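Long-range contact in citryl-spermidine/3,4-dihydroxybenzoyl-citryl-spermidine:spermidine ligase (Bacillus anthracis, PDB 3TO3), which catalyses the ATP-dependent condensation of spermidine with citryl-spermidine intermediates in the biosynthesis of the siderophore petrobactin: residues B[67-72]-B[88-93]. Residues are numbered along the deposited sequence; the frame is centred on the assembly and turned at random. Where two conformers were deposited one is given.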
loop_
_atom_site.group_PDB
_atom_site.type_symbol
_atom_site.label_atom_id
_atom_site.label_comp_id
_atom_site.label_asym_id
_atom_site.label_seq_id
_atom_site.Cartn_x
_atom_site.Cartn_y
_atom_site.Cartn_z
ATOM N N THR B 67 -16.592 27.718 -10.474
ATOM C CA THR B 67 -15.530 28.191 -11.358
ATOM C C THR B 67 -14.248 28.411 -10.562
ATOM O O THR B 67 -14.285 28.985 -9.475
ATOM C CB THR B 67 -15.953 29.488 -12.095
ATOM O OG1 THR B 67 -16.736 29.142 -13.236
ATOM C CG2 THR B 67 -14.754 30.264 -12.585
ATOM N N TYR B 68 -13.118 27.952 -11.106
ATOM C CA TYR B 68 -11.799 28.284 -10.565
ATOM C C TYR B 68 -11.098 29.331 -11.415
ATOM O O TYR B 68 -11.053 29.207 -12.632
ATOM C CB TYR B 68 -10.937 27.040 -10.441
ATOM C CG TYR B 68 -11.473 26.069 -9.431
ATOM C CD1 TYR B 68 -11.104 26.167 -8.110
ATOM C CD2 TYR B 68 -12.384 25.077 -9.790
ATOM C CE1 TYR B 68 -11.586 25.311 -7.178
ATOM C CE2 TYR B 68 -12.888 24.196 -8.845
ATOM C CZ TYR B 68 -12.459 24.321 -7.536
ATOM O OH TYR B 68 -12.895 23.492 -6.541
ATOM N N GLU B 69 -10.551 30.358 -10.769
ATOM C CA GLU B 69 -9.989 31.505 -11.473
ATOM C C GLU B 69 -8.544 31.710 -11.106
ATOM O O GLU B 69 -8.175 31.594 -9.947
ATOM C CB GLU B 69 -10.713 32.793 -11.091
ATOM C CG GLU B 69 -12.058 32.990 -11.738
ATOM C CD GLU B 69 -12.689 34.346 -11.399
ATOM O OE1 GLU B 69 -12.035 35.183 -10.718
ATOM O OE2 GLU B 69 -13.849 34.567 -11.818
ATOM N N CYS B 70 -7.734 32.037 -12.096
ATOM C CA CYS B 70 -6.381 32.475 -11.828
ATOM C C CYS B 70 -5.806 33.235 -13.004
ATOM O O CYS B 70 -6.284 33.094 -14.124
ATOM C CB CYS B 70 -5.494 31.284 -11.476
ATOM S SG CYS B 70 -5.478 30.013 -12.688
ATOM N N TYR B 71 -4.777 34.037 -12.728
ATOM C CA TYR B 71 -4.063 34.782 -13.741
ATOM C C TYR B 71 -2.748 34.066 -14.091
ATOM O O TYR B 71 -2.081 33.506 -13.226
ATOM C CB TYR B 71 -3.771 36.201 -13.246
ATOM C CG TYR B 71 -4.955 37.158 -13.334
ATOM C CD1 TYR B 71 -5.757 37.424 -12.222
ATOM C CD2 TYR B 71 -5.267 37.799 -14.524
ATOM C CE1 TYR B 71 -6.843 38.308 -12.300
ATOM C CE2 TYR B 71 -6.346 38.688 -14.615
ATOM C CZ TYR B 71 -7.135 38.931 -13.500
ATOM O OH TYR B 71 -8.199 39.832 -13.583
ATOM N N GLY B 72 -2.377 34.086 -15.362
ATOM C CA GLY B 72 -1.090 33.559 -15.759
ATOM C C GLY B 72 -0.717 33.968 -17.159
ATOM O O GLY B 72 -1.325 34.852 -17.733
ATOM N N VAL B 88 -8.412 30.439 -7.098
ATOM C CA VAL B 88 -9.592 30.831 -6.337
ATOM C C VAL B 88 -10.841 30.114 -6.824
ATOM O O VAL B 88 -11.109 30.038 -8.039
ATOM C CB VAL B 88 -9.845 32.345 -6.471
ATOM C CG1 VAL B 88 -11.056 32.746 -5.677
ATOM C CG2 VAL B 88 -8.623 33.108 -6.002
ATOM N N ARG B 89 -11.601 29.583 -5.873
ATOM C CA ARG B 89 -12.862 28.939 -6.183
ATOM C C ARG B 89 -14.013 29.936 -6.092
ATOM O O ARG B 89 -14.258 30.528 -5.041
ATOM C CB ARG B 89 -13.109 27.786 -5.220
ATOM C CG ARG B 89 -14.389 26.978 -5.490
ATOM C CD ARG B 89 -14.483 25.879 -4.469
ATOM N NE ARG B 89 -15.555 24.918 -4.690
ATOM C CZ ARG B 89 -16.796 25.059 -4.236
ATOM N NH1 ARG B 89 -17.151 26.161 -3.569
ATOM N NH2 ARG B 89 -17.688 24.104 -4.459
ATOM N N VAL B 90 -14.729 30.116 -7.195
ATOM C CA VAL B 90 -15.852 31.049 -7.226
ATOM C C VAL B 90 -17.207 30.364 -7.360
ATOM O O VAL B 90 -17.497 29.727 -8.381
ATOM C CB VAL B 90 -15.719 32.011 -8.388
ATOM C CG1 VAL B 90 -16.807 33.076 -8.309
ATOM C CG2 VAL B 90 -14.330 32.620 -8.363
ATOM N N GLN B 91 -18.013 30.435 -6.305
ATOM C CA GLN B 91 -19.399 30.049 -6.427
ATOM C C GLN B 91 -20.318 31.156 -5.935
ATOM O O GLN B 91 -20.884 31.924 -6.716
ATOM C CB GLN B 91 -19.629 28.779 -5.620
ATOM C CG GLN B 91 -21.044 28.258 -5.665
ATOM C CD GLN B 91 -21.099 26.832 -5.181
ATOM O OE1 GLN B 91 -20.876 26.555 -3.995
ATOM N NE2 GLN B 91 -21.346 25.906 -6.107
ATOM N N ASP B 92 -20.441 31.267 -4.623
ATOM C CA ASP B 92 -21.202 32.365 -4.072
ATOM C C ASP B 92 -20.201 33.466 -3.801
ATOM O O ASP B 92 -20.282 34.543 -4.387
ATOM C CB ASP B 92 -21.984 31.947 -2.825
ATOM C CG ASP B 92 -23.318 31.285 -3.167
ATOM O OD1 ASP B 92 -23.730 31.339 -4.351
ATOM O OD2 ASP B 92 -23.960 30.726 -2.248
ATOM N N GLY B 93 -19.244 33.186 -2.925
ATOM C CA GLY B 93 -18.160 34.111 -2.707
ATOM C C GLY B 93 -16.946 33.586 -3.436
ATOM O O GLY B 93 -17.035 32.687 -4.288
#
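Thr67 to Glu69 pair with Val90 to Val88 as neighbouring strands of an antiparallel beta sheet at the surface, away from the ATP site. Segment 67-72, part of strand 65-74, and the short strand 88-90 run at 140°, well twisted from strict antiparallel. Thr67 and Val90 form one hydrogen-bonded pair. Thr67 N donates to Val90 O at 3.0 Å, and Val90 N returns to Thr67 O at 2.6 Å, almost in line with the carbonyl. Glu69 and Val88 form the second, with Glu69 N to Val88 O at 2.8 Å and Val88 N to Glu69 O at 3.1 Å. Tyr68 and Arg89 lie between them as a non-hydrogen-bonded pair, where Tyr68 CA makes a CA-H...O contact with Val88 O. Ile56 of strand 52-59, which also pairs with strand 65-74, makes a backbone hydrogen bond with Tyr68.

One face carries Thr67, Glu69, Val88 and Val90. CG2 of Val90 reaches the carboxylate end of Glu69, 3.9 Å from CD. Glu69 OE1 has a long, weak ion pair with Lys94.

The other carries Tyr68 and Arg89, under helix 100-110. Phe103 meets the Tyr68 ring edge-to-face. Arg89 CG stands anti to the backbone N (chi1 -177°). The chain, extended from CG to NE, passes obliquely by the CE1 side of the tyrosine toward its hydroxyl. Arg89 CB lies 3.5 Å from Tyr68 CE1. Glu106 OE1 hydrogen-bonds Tyr68 OH and forms a salt bridge with Arg89 NE. The ring and guanidinium planes are 71° apart, and Tyr68 OH sits at the guanidinium edge, 3.5 Å from Arg89 NE.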